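Local coordinates for AimR transcriptional regulator (Bacillus phage phi3T, PDB 5ZVV), which activates transcription of the phage aimX locus as a homodimer, apparently promoting lysis until the arbitrium peptide binds and turns it into an inactive monomer, at residues 154-159 / 170-175. Residues are numbered along the deposited sequence; the frame is centred on the assembly and turned at random.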
HETATM    1  N   MSE A 154     -13.828   8.307   1.265  1.00 25.10           N
HETATM    2  CA  MSE A 154     -13.149   8.997   2.358  1.00 24.90           C
HETATM    3  C   MSE A 154     -11.836   8.318   2.720  1.00 29.75           C
HETATM    4  O   MSE A 154     -10.935   8.948   3.272  1.00 25.36           O
HETATM    5  CB  MSE A 154     -14.050   9.067   3.592  1.00 27.16           C
HETATM    6  CG  MSE A 154     -14.173   7.752   4.336  1.00 29.64           C
HETATM    7 SE   MSE A 154     -15.383   7.884   5.854  1.00 40.80          SE
HETATM    8  CE  MSE A 154     -14.958   6.207   6.764  1.00 30.80           C
ATOM      9  N   LEU A 155     -11.741   7.021   2.420  1.00 24.58           N
ATOM     10  CA  LEU A 155     -10.514   6.290   2.709  1.00 22.88           C
ATOM     11  C   LEU A 155      -9.361   6.791   1.855  1.00 23.35           C
ATOM     12  O   LEU A 155      -8.198   6.667   2.249  1.00 26.84           O
ATOM     13  CB  LEU A 155     -10.727   4.792   2.487  1.00 28.63           C
ATOM     14  CG  LEU A 155     -11.729   4.087   3.398  1.00 29.51           C
ATOM     15  CD1 LEU A 155     -11.767   2.595   3.098  1.00 34.75           C
ATOM     16  CD2 LEU A 155     -11.401   4.330   4.869  1.00 30.19           C
HETATM   17  N   MSE A 156      -9.661   7.368   0.695  1.00 23.13           N
HETATM   18  CA  MSE A 156      -8.634   7.856  -0.223  1.00 25.28           C
HETATM   19  C   MSE A 156      -7.869   9.038   0.354  1.00 26.41           C
HETATM   20  O   MSE A 156      -6.676   9.193   0.092  1.00 29.02           O
HETATM   21  CB  MSE A 156      -9.260   8.246  -1.563  1.00 24.95           C
HETATM   22  CG  MSE A 156      -9.901   7.093  -2.302  1.00 22.95           C
HETATM   23 SE   MSE A 156     -10.665   7.650  -4.006  1.00 38.34          SE
HETATM   24  CE  MSE A 156      -9.015   8.118  -4.943  1.00 22.05           C
ATOM     25  N   TYR A 157      -8.560   9.877   1.131  1.00 24.89           N
ATOM     26  CA  TYR A 157      -7.882  10.996   1.777  1.00 24.41           C
ATOM     27  C   TYR A 157      -6.869  10.503   2.802  1.00 25.19           C
ATOM     28  O   TYR A 157      -5.743  11.011   2.864  1.00 28.72           O
ATOM     29  CB  TYR A 157      -8.898  11.933   2.431  1.00 21.91           C
ATOM     30  CG  TYR A 157      -9.794  12.651   1.444  1.00 22.60           C
ATOM     31  CD1 TYR A 157      -9.301  13.677   0.651  1.00 22.28           C
ATOM     32  CD2 TYR A 157     -11.133  12.306   1.312  1.00 20.66           C
ATOM     33  CE1 TYR A 157     -10.116  14.335  -0.254  1.00 23.59           C
ATOM     34  CE2 TYR A 157     -11.954  12.956   0.413  1.00 19.50           C
ATOM     35  CZ  TYR A 157     -11.440  13.971  -0.368  1.00 20.77           C
ATOM     36  OH  TYR A 157     -12.254  14.623  -1.263  1.00 22.49           O
ATOM     37  N   ALA A 158      -7.249   9.515   3.614  1.00 24.39           N
ATOM     38  CA  ALA A 158      -6.322   8.965   4.598  1.00 28.58           C
ATOM     39  C   ALA A 158      -5.140   8.282   3.917  1.00 27.36           C
ATOM     40  O   ALA A 158      -3.981   8.493   4.302  1.00 32.45           O
ATOM     41  CB  ALA A 158      -7.055   7.990   5.520  1.00 27.63           C
ATOM     42  N   TYR A 159      -5.418   7.459   2.897  1.00 26.16           N
ATOM     43  CA  TYR A 159      -4.346   6.825   2.135  1.00 25.86           C
ATOM     44  C   TYR A 159      -3.425   7.866   1.512  1.00 28.51           C
ATOM     45  O   TYR A 159      -2.203   7.679   1.469  1.00 29.30           O
ATOM     46  CB  TYR A 159      -4.930   5.917   1.054  1.00 26.51           C
ATOM     47  CG  TYR A 159      -5.528   4.629   1.571  1.00 27.62           C
ATOM     48  CD1 TYR A 159      -4.853   3.851   2.501  1.00 28.65           C
ATOM     49  CD2 TYR A 159      -6.770   4.191   1.127  1.00 23.87           C
ATOM     50  CE1 TYR A 159      -5.399   2.673   2.975  1.00 26.93           C
ATOM     51  CE2 TYR A 159      -7.325   3.019   1.598  1.00 25.74           C
ATOM     52  CZ  TYR A 159      -6.635   2.263   2.522  1.00 26.18           C
ATOM     53  OH  TYR A 159      -7.182   1.092   2.992  1.00 36.34           O
ATOM     54  N   SER A 170      -6.687   1.442  -5.932  1.00 28.95           N
ATOM     55  CA  SER A 170      -7.601   0.319  -5.752  1.00 24.63           C
ATOM     56  C   SER A 170      -8.921   0.777  -5.147  1.00 29.25           C
ATOM     57  O   SER A 170      -9.994   0.356  -5.601  1.00 29.81           O
ATOM     58  CB  SER A 170      -6.949  -0.760  -4.884  1.00 27.85           C
ATOM     59  OG  SER A 170      -6.684  -0.289  -3.572  1.00 29.82           O
ATOM     60  N   THR A 171      -8.869   1.669  -4.150  1.00 28.10           N
ATOM     61  CA  THR A 171     -10.107   2.160  -3.556  1.00 29.49           C
ATOM     62  C   THR A 171     -10.990   2.815  -4.610  1.00 25.88           C
ATOM     63  O   THR A 171     -12.192   2.537  -4.686  1.00 26.60           O
ATOM     64  CB  THR A 171      -9.810   3.141  -2.419  1.00 27.56           C
ATOM     65  OG1 THR A 171      -9.121   2.460  -1.362  1.00 33.64           O
ATOM     66  CG2 THR A 171     -11.105   3.721  -1.863  1.00 26.50           C
ATOM     67  N   SER A 172     -10.400   3.660  -5.462  1.00 30.28           N
ATOM     68  CA  SER A 172     -11.197   4.339  -6.473  1.00 32.34           C
ATOM     69  C   SER A 172     -11.770   3.364  -7.486  1.00 33.90           C
ATOM     70  O   SER A 172     -12.778   3.679  -8.126  1.00 29.50           O
ATOM     71  CB  SER A 172     -10.368   5.411  -7.185  1.00 31.99           C
ATOM     72  OG  SER A 172      -9.287   4.837  -7.896  1.00 39.66           O
ATOM     73  N   LYS A 173     -11.170   2.179  -7.631  1.00 33.73           N
ATOM     74  CA  LYS A 173     -11.722   1.194  -8.549  1.00 33.00           C
ATOM     75  C   LYS A 173     -12.988   0.544  -8.007  1.00 33.36           C
ATOM     76  O   LYS A 173     -13.713  -0.093  -8.776  1.00 34.35           O
ATOM     77  CB  LYS A 173     -10.673   0.128  -8.870  1.00 33.27           C
ATOM     78  CG  LYS A 173      -9.486   0.664  -9.650  1.00 27.21           C
ATOM     79  CD  LYS A 173      -8.420  -0.395  -9.846  1.00 34.53           C
ATOM     80  CE  LYS A 173      -7.151   0.212 -10.421  1.00 32.81           C
ATOM     81  NZ  LYS A 173      -6.074  -0.808 -10.565  1.00 46.77           N
ATOM     82  N   LEU A 174     -13.279   0.702  -6.719  1.00 32.03           N
ATOM     83  CA  LEU A 174     -14.504   0.168  -6.141  1.00 30.67           C
ATOM     84  C   LEU A 174     -15.646   1.176  -6.150  1.00 34.27           C
ATOM     85  O   LEU A 174     -16.768   0.827  -5.769  1.00 34.69           O
ATOM     86  CB  LEU A 174     -14.244  -0.308  -4.708  1.00 29.58           C
ATOM     87  CG  LEU A 174     -13.104  -1.312  -4.530  1.00 32.86           C
ATOM     88  CD1 LEU A 174     -12.928  -1.682  -3.060  1.00 38.08           C
ATOM     89  CD2 LEU A 174     -13.335  -2.554  -5.381  1.00 36.19           C
ATOM     90  N   LEU A 175     -15.389   2.411  -6.576  1.00 36.30           N
ATOM     91  CA  LEU A 175     -16.403   3.461  -6.585  1.00 32.63           C
ATOM     92  C   LEU A 175     -17.235   3.342  -7.855  1.00 33.88           C
ATOM     93  O   LEU A 175     -16.769   3.684  -8.947  1.00 35.20           O
ATOM     94  CB  LEU A 175     -15.743   4.833  -6.490  1.00 30.24           C
ATOM     95  CG  LEU A 175     -14.893   5.086  -5.246  1.00 29.19           C
ATOM     96  CD1 LEU A 175     -14.271   6.467  -5.313  1.00 22.72           C
ATOM     97  CD2 LEU A 175     -15.735   4.934  -3.991  1.00 26.56           C
TER
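Met156, a selenomethionine, reaches from helix 145-161 across to segment 170-175 and touches Thr171, Ser172 and Leu175. Its CG lies 3.6 Å from CG2 of Thr171, the two side chains lying alongside each other, pointing opposite ways, where the two segments come nearest, with CA atoms of Met156 and Thr171 6.8 Å apart. Beyond CG the chain runs extended to selenium and then bends (chi3 66°), which sets Met156 CE 3.8 Å from CB of Ser172. Met156 SE lies 4.0 Å from CD1 of Leu175. Leu155 adds only a loose approach, its CB 4.5 Å from CG2 of Thr171.

The two branches of Thr171 divide the work. CG2, anti to the backbone N, meets Met156, while OG1 approaches the ring of Tyr159 obliquely, 3.5 Å from CE2. That hydroxyl is hydrogen-bonded to Leu167 O within its own helix, and Ser172 OG likewise to Lys169 O. Further out, Leu196 and Val193 of helix 184-203 pack on Met156 and Leu175 respectively, and Leu155 packs on Asn131 of the second subunit.

The contact thus joins consecutive antiparallel helices of a helical-repeat fold, consistent with the TPR-like family. No hydrogen bond crosses it: with the hydroxyls of Thr171 and Ser172 bonded to carbonyls of their own helix, the two segments are held together by van der Waals contact.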